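Local coordinates for protein TRAP-type C4-dicarboxylate:H+ symport system substrate-binding component DctP (Shewanella oneidensis, PDB 4MX6) that binds succinate and, as a periplasmic solute-binding component, probably hands C4-dicarboxylates to a TRAP-type proton symport system, at residues Q96-L102 with L244-T250; N156-T162 with Q217-N223; F178-D184 with I196-F202; A188-V193 with V314-V318. All blocks are in the same frame, centred on the assembly; numbering follows the deposited sequence. Where two conformers were deposited one is given.

Contact 1. Residues Q96-L102 with L244-T250; sequences QFVAPSL and LDYMVVT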
# COMPACT_ATOMS: atom_id res chain seq x y z
N GLN A 96 8.40 -4.61 -16.14
CA GLN A 96 9.70 -4.81 -15.50
C GLN A 96 9.73 -4.35 -14.04
O GLN A 96 10.50 -4.90 -13.24
CB GLN A 96 10.80 -4.11 -16.31
CG GLN A 96 11.15 -4.84 -17.60
CD GLN A 96 10.03 -4.82 -18.62
OE1 GLN A 96 9.53 -3.76 -19.01
NE2 GLN A 96 9.64 -6.00 -19.09
N PHE A 97 8.91 -3.36 -13.68
CA PHE A 97 8.78 -2.90 -12.30
C PHE A 97 7.32 -2.68 -11.96
O PHE A 97 6.59 -2.10 -12.75
CB PHE A 97 9.56 -1.59 -12.05
CG PHE A 97 11.04 -1.74 -12.22
CD1 PHE A 97 11.86 -2.16 -11.19
CD2 PHE A 97 11.63 -1.49 -13.45
CE1 PHE A 97 13.23 -2.30 -11.37
CE2 PHE A 97 13.00 -1.66 -13.63
CZ PHE A 97 13.78 -2.07 -12.60
N VAL A 98 6.93 -3.15 -10.78
CA VAL A 98 5.65 -2.82 -10.18
C VAL A 98 5.90 -2.52 -8.70
O VAL A 98 6.99 -2.82 -8.18
CB VAL A 98 4.59 -3.94 -10.37
CG1 VAL A 98 4.25 -4.08 -11.86
CG2 VAL A 98 5.07 -5.27 -9.80
N ALA A 99 4.92 -1.93 -8.02
CA ALA A 99 5.07 -1.59 -6.61
C ALA A 99 3.73 -1.78 -5.89
O ALA A 99 3.09 -0.82 -5.46
CB ALA A 99 5.63 -0.18 -6.44
N PRO A 100 3.31 -3.05 -5.75
CA PRO A 100 2.04 -3.33 -5.08
C PRO A 100 2.08 -3.03 -3.61
O PRO A 100 3.13 -3.14 -2.96
CB PRO A 100 1.85 -4.84 -5.29
CG PRO A 100 2.87 -5.25 -6.32
CD PRO A 100 4.00 -4.29 -6.13
N SER A 101 0.92 -2.72 -3.06
CA SER A 101 0.73 -2.77 -1.63
C SER A 101 1.28 -4.08 -1.06
O SER A 101 1.11 -5.15 -1.65
CB SER A 101 -0.76 -2.72 -1.32
OG SER A 101 -0.99 -2.98 0.05
N LEU A 102 1.87 -3.98 0.13
CA LEU A 102 2.36 -5.13 0.87
C LEU A 102 1.25 -6.15 1.13
O LEU A 102 1.55 -7.31 1.41
CB LEU A 102 3.02 -4.67 2.18
CG LEU A 102 4.28 -3.82 1.95
CD1 LEU A 102 4.67 -3.06 3.19
CD2 LEU A 102 5.45 -4.69 1.50
N LEU A 244 -0.67 1.35 4.77
CA LEU A 244 -0.62 1.07 3.33
C LEU A 244 0.76 1.51 2.85
O LEU A 244 1.04 2.70 2.74
CB LEU A 244 -1.70 1.83 2.56
CG LEU A 244 -1.49 1.85 1.00
CD1 LEU A 244 -1.58 0.47 0.41
CD2 LEU A 244 -2.48 2.77 0.30
N ASP A 245 1.62 0.53 2.61
CA ASP A 245 2.95 0.73 2.05
C ASP A 245 3.14 -0.24 0.89
O ASP A 245 2.32 -1.14 0.68
CB ASP A 245 4.05 0.51 3.10
CG ASP A 245 4.59 1.79 3.72
OD1 ASP A 245 3.89 2.81 3.72
OD2 ASP A 245 5.75 1.73 4.19
N TYR A 246 4.22 -0.05 0.15
CA TYR A 246 4.52 -0.84 -1.04
C TYR A 246 5.85 -1.56 -0.95
O TYR A 246 6.77 -1.08 -0.30
CB TYR A 246 4.57 0.08 -2.25
CG TYR A 246 3.41 1.03 -2.37
CD1 TYR A 246 2.13 0.56 -2.57
CD2 TYR A 246 3.61 2.40 -2.30
CE1 TYR A 246 1.05 1.43 -2.72
CE2 TYR A 246 2.55 3.28 -2.48
CZ TYR A 246 1.28 2.80 -2.68
OH TYR A 246 0.25 3.69 -2.91
N MET A 247 5.97 -2.66 -1.69
CA MET A 247 7.29 -3.19 -2.04
C MET A 247 7.51 -2.97 -3.53
O MET A 247 6.71 -3.40 -4.35
CB MET A 247 7.43 -4.68 -1.71
CG MET A 247 8.87 -5.13 -1.80
SD MET A 247 9.15 -6.89 -1.45
CE MET A 247 8.68 -6.95 0.28
N VAL A 248 8.60 -2.28 -3.87
CA VAL A 248 9.02 -2.13 -5.26
C VAL A 248 9.74 -3.42 -5.65
O VAL A 248 10.69 -3.83 -4.99
CB VAL A 248 9.92 -0.90 -5.44
CG1 VAL A 248 10.32 -0.75 -6.90
CG2 VAL A 248 9.25 0.36 -4.90
N VAL A 249 9.24 -4.07 -6.70
CA VAL A 249 9.75 -5.37 -7.12
C VAL A 249 10.02 -5.43 -8.61
O VAL A 249 9.45 -4.68 -9.40
CB VAL A 249 8.78 -6.52 -6.75
CG1 VAL A 249 8.60 -6.63 -5.24
CG2 VAL A 249 7.43 -6.33 -7.41
N THR A 250 10.89 -6.36 -8.97
CA THR A 250 11.12 -6.74 -10.35
C THR A 250 11.13 -8.26 -10.44
O THR A 250 10.98 -8.95 -9.43
CB THR A 250 12.43 -6.12 -10.92
OG1 THR A 250 12.54 -6.37 -12.32
CG2 THR A 250 13.67 -6.68 -10.25
O HOH W 1 0.18 -2.15 2.61
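L102 lies alongside D245, with its CD1 3.6 Å from D245 CB, while its side chain crosses that of M247 at about a right angle, CD2 standing 3.8 Å from M247 CB. CG sits beside its own backbone N, opposite the carbonyl carbon (chi1 -65°), which turns the branched end toward the strand. Cutting this residue back to an alanine would probably open a gap over D245 CB and leave the M247 side chain freer to turn. V98 and V249 meet through their CG2 methyls at 3.5 Å. At the far end the T250 hydroxyl OG1, lying over the rim of one F97 ring face, donates in the carbonyl plane to Q96 O at 2.7 Å. Backbone bonds hold these side chains in step: V249 N to V98 O (3.0 Å, nearly straight at 178°), M247 N to P100 O and L102 N to D245 O. Y246 brings its ring carbon CD1 to 3.3 Å from A99 O, an oxygen that accepts from K51 NZ; K51 makes a cation-pi contact with the same ring. Y246 OH bonds N156 ND2 and succinate. The antiparallel pairing thus delivers Y246 to the ligand site of a periplasmic solute-binding protein of family 7.

Contact 2. Residues N156-T162 with Q217-N223; sequences NGMKQFT and QENTWSN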
# COMPACT_ATOMS: atom_id res chain seq x y z
N ASN A 156 3.25 4.91 1.65
CA ASN A 156 2.09 5.75 1.37
C ASN A 156 1.65 6.43 2.66
O ASN A 156 1.92 7.62 2.85
CB ASN A 156 0.97 5.00 0.66
CG ASN A 156 -0.10 5.94 0.15
OD1 ASN A 156 -0.44 6.93 0.82
ND2 ASN A 156 -0.61 5.69 -1.04
N GLY A 157 1.05 5.68 3.59
CA GLY A 157 0.61 6.28 4.83
C GLY A 157 -0.22 5.34 5.66
O GLY A 157 -0.43 4.20 5.29
N MET A 158 -0.74 5.85 6.77
CA MET A 158 -1.67 5.08 7.57
C MET A 158 -3.06 5.15 6.94
O MET A 158 -3.42 6.14 6.31
CB MET A 158 -1.72 5.62 9.00
CG MET A 158 -0.36 5.71 9.69
SD MET A 158 0.58 4.18 9.80
CE MET A 158 -0.40 3.27 10.99
N LYS A 159 -3.84 4.09 7.10
CA LYS A 159 -5.20 4.03 6.58
C LYS A 159 -6.21 4.65 7.53
O LYS A 159 -6.10 4.52 8.75
CB LYS A 159 -5.58 2.56 6.31
CG LYS A 159 -4.71 1.88 5.26
CD LYS A 159 -5.12 0.45 4.97
CE LYS A 159 -4.93 -0.44 6.19
NZ LYS A 159 -5.14 -1.87 5.88
N GLN A 160 -7.21 5.29 6.93
CA GLN A 160 -8.39 5.82 7.59
C GLN A 160 -9.61 5.08 7.06
O GLN A 160 -9.63 4.67 5.90
CB GLN A 160 -8.56 7.31 7.26
CG GLN A 160 -7.29 8.14 7.25
CD GLN A 160 -6.45 8.00 8.51
OE1 GLN A 160 -6.95 7.69 9.58
NE2 GLN A 160 -5.16 8.25 8.38
N PHE A 161 -10.64 4.91 7.89
CA PHE A 161 -11.91 4.38 7.40
C PHE A 161 -12.74 5.49 6.74
O PHE A 161 -12.77 6.63 7.21
CB PHE A 161 -12.77 3.86 8.55
CG PHE A 161 -12.20 2.68 9.30
CD1 PHE A 161 -11.92 1.48 8.67
CD2 PHE A 161 -12.03 2.77 10.67
CE1 PHE A 161 -11.44 0.39 9.40
CE2 PHE A 161 -11.56 1.69 11.40
CZ PHE A 161 -11.26 0.51 10.76
N THR A 162 -13.47 5.13 5.68
CA THR A 162 -14.57 5.97 5.22
C THR A 162 -15.84 5.13 5.17
O THR A 162 -15.79 3.91 4.99
CB THR A 162 -14.31 6.60 3.83
OG1 THR A 162 -14.33 5.60 2.80
CG2 THR A 162 -12.96 7.30 3.80
N GLN A 217 -14.73 1.88 2.86
CA GLN A 217 -13.43 1.33 2.50
C GLN A 217 -12.39 1.88 3.47
O GLN A 217 -12.74 2.57 4.44
CB GLN A 217 -13.10 1.63 1.02
CG GLN A 217 -13.09 3.11 0.62
CD GLN A 217 -11.78 3.81 0.94
OE1 GLN A 217 -10.73 3.46 0.42
NE2 GLN A 217 -11.85 4.81 1.82
N GLU A 218 -11.12 1.55 3.25
CA GLU A 218 -10.02 2.04 4.09
C GLU A 218 -8.90 2.49 3.16
O GLU A 218 -8.53 1.77 2.23
CB GLU A 218 -9.52 0.95 5.06
CG GLU A 218 -9.20 -0.38 4.38
CD GLU A 218 -8.32 -1.32 5.19
OE1 GLU A 218 -8.22 -1.17 6.42
OE2 GLU A 218 -7.69 -2.21 4.57
N ASN A 219 -8.34 3.66 3.42
CA ASN A 219 -7.25 4.14 2.57
C ASN A 219 -6.57 5.36 3.17
O ASN A 219 -7.03 5.94 4.16
CB ASN A 219 -7.72 4.42 1.13
CG ASN A 219 -6.80 3.78 0.13
OD1 ASN A 219 -5.59 4.05 0.14
ND2 ASN A 219 -7.31 2.85 -0.66
N THR A 220 -5.46 5.75 2.56
CA THR A 220 -4.72 6.90 3.02
C THR A 220 -5.35 8.19 2.51
O THR A 220 -6.13 8.18 1.55
CB THR A 220 -3.26 6.84 2.53
OG1 THR A 220 -3.28 6.99 1.10
CG2 THR A 220 -2.60 5.52 2.92
N TRP A 221 -4.99 9.31 3.12
CA TRP A 221 -5.47 10.61 2.63
C TRP A 221 -5.15 10.79 1.15
O TRP A 221 -5.96 11.33 0.41
CB TRP A 221 -4.91 11.79 3.44
CG TRP A 221 -5.29 11.78 4.88
CD1 TRP A 221 -4.45 11.59 5.92
CD2 TRP A 221 -6.59 11.99 5.45
NE1 TRP A 221 -5.13 11.66 7.10
CE2 TRP A 221 -6.45 11.89 6.85
CE3 TRP A 221 -7.86 12.24 4.92
CZ2 TRP A 221 -7.52 12.05 7.72
CZ3 TRP A 221 -8.92 12.41 5.80
CH2 TRP A 221 -8.73 12.31 7.18
N SER A 222 -3.95 10.39 0.73
CA SER A 222 -3.53 10.62 -0.65
C SER A 222 -4.42 9.88 -1.64
O SER A 222 -4.82 10.46 -2.65
CB SER A 222 -2.08 10.19 -0.86
OG SER A 222 -1.78 10.04 -2.24
N ASN A 223 -4.73 8.61 -1.39
CA ASN A 223 -5.64 7.89 -2.28
C ASN A 223 -7.08 8.42 -2.18
O ASN A 223 -7.79 8.52 -3.19
CB ASN A 223 -5.60 6.39 -2.02
CG ASN A 223 -4.46 5.71 -2.76
OD1 ASN A 223 -3.98 6.19 -3.81
ND2 ASN A 223 -4.04 4.57 -2.24
O HOH W 2 -1.59 7.52 -3.19
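An antiparallel ladder that runs straight into a helix N-cap joins 156-162 to 217-223 beside the succinate site: Q160 pairs with N219, F161 with E218 and T162 with Q217, and T220 then caps helix 221-226. Q160 N and N219 O close one rung at 2.9 Å. On the ladder face of F161 and E218, K159 bends at chi3 (-65°) to bring NZ 2.9 Å from E218 OE2, a salt bridge reaching the carboxylate from above its plane; the other oxygen, OE1, accepts from H241 and Q189, so both oxygens of this buried acid are engaged. Q160 points to the other face and lays CG over the six-membered ring of W221, 4.1 Å from its centroid, while its amide bonds N240. N219 OD1 is gripped twice, by T220 N on a lone pair (3.0 Å) and by N223 ND2 (2.9 Å). This double hold fixes the rotation of the N219 amide, whose ND2 bonds succinate, as does N223 ND2. T220 OG1 donates to N156 OD1 at 2.9 Å, from above the carbonyl plane, and accepts a weak capping bond from N223 N. N156 itself begins a classic beta bulge with G157 opposite L244. N156 ND2 donates to a water that in turn donates hydrogen bonds to S222 OG (2.7 Å) and N223 OD1 (2.8 Å).

Contact 3. Residues F178-D184 with I196-F202; sequences FRVMASD and IPVKKPF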
# COMPACT_ATOMS: atom_id res chain seq x y z
N PHE A 178 -17.45 -3.40 3.32
CA PHE A 178 -16.23 -2.66 3.04
C PHE A 178 -15.44 -3.35 1.94
O PHE A 178 -15.18 -4.54 2.02
CB PHE A 178 -15.33 -2.58 4.29
CG PHE A 178 -15.83 -1.63 5.35
CD1 PHE A 178 -16.78 -2.03 6.27
CD2 PHE A 178 -15.32 -0.34 5.44
CE1 PHE A 178 -17.22 -1.17 7.25
CE2 PHE A 178 -15.77 0.52 6.43
CZ PHE A 178 -16.71 0.10 7.33
N ARG A 179 -15.03 -2.59 0.93
CA ARG A 179 -14.02 -3.11 0.02
C ARG A 179 -12.71 -3.25 0.78
O ARG A 179 -12.37 -2.41 1.61
CB ARG A 179 -13.82 -2.18 -1.16
CG ARG A 179 -12.72 -2.62 -2.14
CD ARG A 179 -11.38 -1.96 -1.85
NE ARG A 179 -10.34 -2.43 -2.77
CZ ARG A 179 -9.12 -1.92 -2.84
NH1 ARG A 179 -8.23 -2.47 -3.66
NH2 ARG A 179 -8.77 -0.88 -2.10
N VAL A 180 -11.97 -4.30 0.45
CA VAL A 180 -10.59 -4.47 0.90
C VAL A 180 -9.71 -4.81 -0.31
O VAL A 180 -10.16 -5.39 -1.30
CB VAL A 180 -10.42 -5.57 1.98
CG1 VAL A 180 -11.03 -5.11 3.29
CG2 VAL A 180 -10.99 -6.90 1.51
N MET A 181 -8.43 -4.44 -0.18
CA MET A 181 -7.40 -5.04 -1.01
C MET A 181 -7.47 -6.56 -0.84
O MET A 181 -7.99 -7.06 0.15
CB MET A 181 -6.02 -4.52 -0.59
CG MET A 181 -5.86 -3.02 -0.82
SD MET A 181 -4.25 -2.35 -0.35
CE MET A 181 -4.41 -2.20 1.43
N ALA A 182 -6.91 -7.30 -1.79
CA ALA A 182 -7.05 -8.75 -1.79
C ALA A 182 -6.14 -9.43 -0.77
O ALA A 182 -5.11 -9.99 -1.11
CB ALA A 182 -6.83 -9.31 -3.18
N SER A 183 -6.55 -9.36 0.49
CA SER A 183 -5.80 -9.85 1.64
C SER A 183 -6.73 -10.56 2.61
O SER A 183 -7.73 -10.00 3.04
CB SER A 183 -5.17 -8.66 2.36
OG SER A 183 -4.80 -9.03 3.68
N ASP A 184 -6.37 -11.78 2.97
CA ASP A 184 -7.10 -12.50 4.02
C ASP A 184 -7.04 -11.78 5.38
O ASP A 184 -7.97 -11.87 6.18
CB ASP A 184 -6.54 -13.91 4.21
CG ASP A 184 -6.83 -14.84 3.04
OD1 ASP A 184 -7.79 -14.59 2.30
OD2 ASP A 184 -6.11 -15.86 2.92
N ILE A 196 -18.70 -6.77 6.53
CA ILE A 196 -18.67 -7.72 5.42
C ILE A 196 -17.59 -7.27 4.42
O ILE A 196 -17.80 -6.31 3.66
CB ILE A 196 -20.04 -7.76 4.69
CG1 ILE A 196 -21.19 -8.04 5.68
CG2 ILE A 196 -20.01 -8.78 3.57
CD1 ILE A 196 -21.14 -9.40 6.32
N PRO A 197 -16.43 -7.94 4.41
CA PRO A 197 -15.36 -7.53 3.50
C PRO A 197 -15.58 -8.08 2.10
O PRO A 197 -16.04 -9.21 1.93
CB PRO A 197 -14.12 -8.17 4.12
CG PRO A 197 -14.64 -9.39 4.83
CD PRO A 197 -16.02 -9.02 5.33
N VAL A 198 -15.20 -7.27 1.11
CA VAL A 198 -15.33 -7.61 -0.30
C VAL A 198 -13.99 -7.30 -0.98
O VAL A 198 -13.57 -6.14 -1.01
CB VAL A 198 -16.48 -6.78 -0.95
CG1 VAL A 198 -16.68 -7.18 -2.40
CG2 VAL A 198 -17.80 -6.91 -0.16
N LYS A 199 -13.29 -8.31 -1.49
CA LYS A 199 -12.01 -8.08 -2.16
C LYS A 199 -12.27 -7.58 -3.58
O LYS A 199 -12.92 -8.26 -4.36
CB LYS A 199 -11.18 -9.37 -2.20
CG LYS A 199 -10.77 -9.91 -0.83
CD LYS A 199 -10.06 -11.24 -0.95
CE LYS A 199 -9.77 -11.85 0.41
NZ LYS A 199 -9.06 -13.13 0.30
N LYS A 200 -11.74 -6.40 -3.91
CA LYS A 200 -11.91 -5.82 -5.24
C LYS A 200 -10.66 -5.05 -5.63
O LYS A 200 -10.00 -4.48 -4.78
CB LYS A 200 -13.11 -4.87 -5.28
CG LYS A 200 -14.46 -5.51 -5.05
CD LYS A 200 -14.88 -6.37 -6.22
CE LYS A 200 -16.23 -7.00 -6.00
NZ LYS A 200 -16.72 -7.71 -7.20
N PRO A 201 -10.37 -4.98 -6.94
CA PRO A 201 -9.22 -4.19 -7.40
C PRO A 201 -9.42 -2.69 -7.18
O PRO A 201 -10.55 -2.18 -7.21
CB PRO A 201 -9.14 -4.52 -8.88
CG PRO A 201 -10.47 -4.98 -9.24
CD PRO A 201 -11.05 -5.66 -8.05
N PHE A 202 -8.31 -1.99 -7.00
CA PHE A 202 -8.33 -0.58 -6.67
C PHE A 202 -9.09 0.23 -7.71
O PHE A 202 -9.78 1.19 -7.36
CB PHE A 202 -6.91 -0.07 -6.55
CG PHE A 202 -6.80 1.35 -6.08
CD1 PHE A 202 -7.26 1.72 -4.82
CD2 PHE A 202 -6.22 2.32 -6.88
CE1 PHE A 202 -7.11 3.01 -4.37
CE2 PHE A 202 -6.06 3.61 -6.42
CZ PHE A 202 -6.53 3.96 -5.17
O HOH W 3 -6.26 -12.83 -0.62
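R179 reaches from its strand along K200 to F202. CB lies near V198 O, and CG, anti to the backbone N (chi1 177°), packs 3.9 Å from K200 CB. A bend at chi2 (-95°) then swings the chain along the partner segment, where NE and NH1 grip K200 O side-on, each at 2.9 Å, with the oxygen in the guanidinium plane. M181 N lies over one face of the group, 3.7 Å above its plane. NH2 comes to the edge of the F202 ring, 4.1 Å from CD1, the two planes 46° apart, and is left pointing to succinate, to which it donates. The two bonds to one carbonyl should fix the orientation of the guanidinium plane, and so of NH2, for the ligand. On the opposite face of the strand pair, K199 stretches out past V180, K199 CG 3.8 Å from V180 CG2, and forms a salt bridge from NZ to D184 OD1 at 2.8 Å. Parallel backbone bonds, among them V180 N to V198 O, join the strands. They belong to a beta-alpha-beta unit: strand 177-180 leads into helix 184-191, whose F190 stacks on F178, and the chain returns as strand 196-199, with helix 205-210 beside R179 and K200.

Contact 4. Residues A188-V193 with V314-V318; sequences AQFDAV and VMKPV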
# COMPACT_ATOMS: atom_id res chain seq x y z
N ALA A 188 -10.25 -10.45 7.50
CA ALA A 188 -10.42 -10.82 8.90
C ALA A 188 -10.59 -9.59 9.79
O ALA A 188 -11.36 -9.62 10.77
CB ALA A 188 -9.24 -11.66 9.37
N GLN A 189 -9.90 -8.50 9.47
CA GLN A 189 -10.04 -7.25 10.20
C GLN A 189 -11.51 -6.83 10.22
O GLN A 189 -12.06 -6.46 11.26
CB GLN A 189 -9.18 -6.17 9.51
CG GLN A 189 -9.36 -4.78 10.05
CD GLN A 189 -8.53 -3.79 9.27
OE1 GLN A 189 -7.37 -3.55 9.58
NE2 GLN A 189 -9.11 -3.24 8.23
N PHE A 190 -12.17 -6.84 9.07
CA PHE A 190 -13.58 -6.46 9.02
C PHE A 190 -14.51 -7.54 9.60
O PHE A 190 -15.48 -7.20 10.28
CB PHE A 190 -13.99 -6.00 7.62
CG PHE A 190 -13.42 -4.65 7.28
CD1 PHE A 190 -13.94 -3.51 7.87
CD2 PHE A 190 -12.32 -4.52 6.44
CE1 PHE A 190 -13.41 -2.28 7.60
CE2 PHE A 190 -11.79 -3.27 6.16
CZ PHE A 190 -12.34 -2.16 6.74
N ASP A 191 -14.19 -8.82 9.40
CA ASP A 191 -14.94 -9.90 10.07
C ASP A 191 -14.96 -9.68 11.59
O ASP A 191 -15.95 -10.00 12.25
CB ASP A 191 -14.30 -11.28 9.82
CG ASP A 191 -14.44 -11.78 8.40
OD1 ASP A 191 -15.36 -11.36 7.68
OD2 ASP A 191 -13.61 -12.65 8.03
N ALA A 192 -13.86 -9.18 12.15
CA ALA A 192 -13.71 -9.07 13.60
C ALA A 192 -14.72 -8.11 14.23
O ALA A 192 -14.98 -8.19 15.43
CB ALA A 192 -12.29 -8.62 13.93
N VAL A 193 -15.28 -7.22 13.42
CA VAL A 193 -16.29 -6.27 13.89
C VAL A 193 -17.65 -6.51 13.23
O VAL A 193 -18.55 -5.67 13.28
CB VAL A 193 -15.83 -4.79 13.71
CG1 VAL A 193 -14.62 -4.50 14.60
CG2 VAL A 193 -15.52 -4.47 12.25
N VAL A 314 -10.61 -4.93 19.98
CA VAL A 314 -11.42 -5.84 19.19
C VAL A 314 -10.64 -6.42 17.99
O VAL A 314 -11.02 -7.46 17.45
CB VAL A 314 -12.71 -5.13 18.71
CG1 VAL A 314 -12.44 -4.19 17.56
CG2 VAL A 314 -13.75 -6.13 18.31
N MET A 315 -9.55 -5.77 17.60
CA MET A 315 -8.75 -6.20 16.46
C MET A 315 -7.62 -7.17 16.83
O MET A 315 -7.09 -7.84 15.97
CB MET A 315 -8.17 -5.00 15.71
CG MET A 315 -9.20 -4.19 14.99
SD MET A 315 -10.07 -5.15 13.75
CE MET A 315 -11.17 -3.89 13.10
N LYS A 316 -7.26 -7.25 18.11
CA LYS A 316 -6.16 -8.11 18.53
C LYS A 316 -6.36 -9.58 18.15
O LYS A 316 -5.40 -10.24 17.79
CB LYS A 316 -5.88 -7.95 20.03
CG LYS A 316 -5.16 -6.67 20.39
CD LYS A 316 -3.69 -6.72 19.98
CE LYS A 316 -2.94 -5.47 20.39
NZ LYS A 316 -2.93 -5.26 21.87
N PRO A 317 -7.61 -10.09 18.18
CA PRO A 317 -7.78 -11.49 17.75
C PRO A 317 -7.37 -11.75 16.29
O PRO A 317 -7.09 -12.91 15.94
CB PRO A 317 -9.27 -11.76 17.97
CG PRO A 317 -9.62 -10.86 19.10
CD PRO A 317 -8.85 -9.58 18.80
N VAL A 318 -7.31 -10.73 15.45
CA VAL A 318 -6.82 -10.92 14.08
C VAL A 318 -5.35 -11.32 14.13
O VAL A 318 -4.90 -12.17 13.36
CB VAL A 318 -7.01 -9.64 13.24
CG1 VAL A 318 -6.41 -9.81 11.86
CG2 VAL A 318 -8.49 -9.27 13.16
O HOH W 4 -13.05 -9.27 17.34
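M315 drives its thioether end against the helix of Q189, and this is where the contact is tight. Its CE lies 3.7 Å from Q189 CG and 3.3 Å from Q189 O, and also touches V193 CG1 at 3.8 Å. CG stands beside the backbone N and the chain turns again at chi2 (-61°), bringing SD to 4.1 Å from A192 CB. V318 fills in next to it, bringing CG2 3.9 Å from A192 CB and CG1 up to A188 CB. Replacing M315 by an alanine would probably open a gap between Q189, A192 and V193 and leave the Q189 chain less firmly held. The Q189 amide is anchored elsewhere, its NE2 bonding E218 OE1. Toward solvent the packing thins: A192 and V314 are partly exposed, and although V193 CG1 still meets V314 CG1 at 3.7 Å, a water spans the two backbones, donating to A192 O (2.9 Å) and V314 O. Helices 184-191 and 305-326 are thus joined by methyl, methylene and thioether surfaces; apart from the one water bridge, the union rests on shape and exclusion of solvent rather than on direct polar bonds.

Overall arrangement
Contacts 2 and 3 are nested within the loop that contact 1 closes, and contact 3 within that of contact 2, whereas contact 4 crosses all three by reaching forward to helix 305-326. Contacts 1, 2 and 3 lie around the succinate site, their centres about 14 to 18 Å apart; each supplies ligand residues, Y246, N219 with N223, and R179. Contacts 1 and 2 share the sheet of strands 148-158 and 243-251. Contact 4 is about 26 Å from contact 1 between centres, but helix 184-191 ties it to contact 3 through F190 and to contact 2 through Q189. Distant parts of the chain therefore converge on one pocket, with contact 4 farther out, the Q189 side chain about 11 Å from the succinate at the nearest atoms.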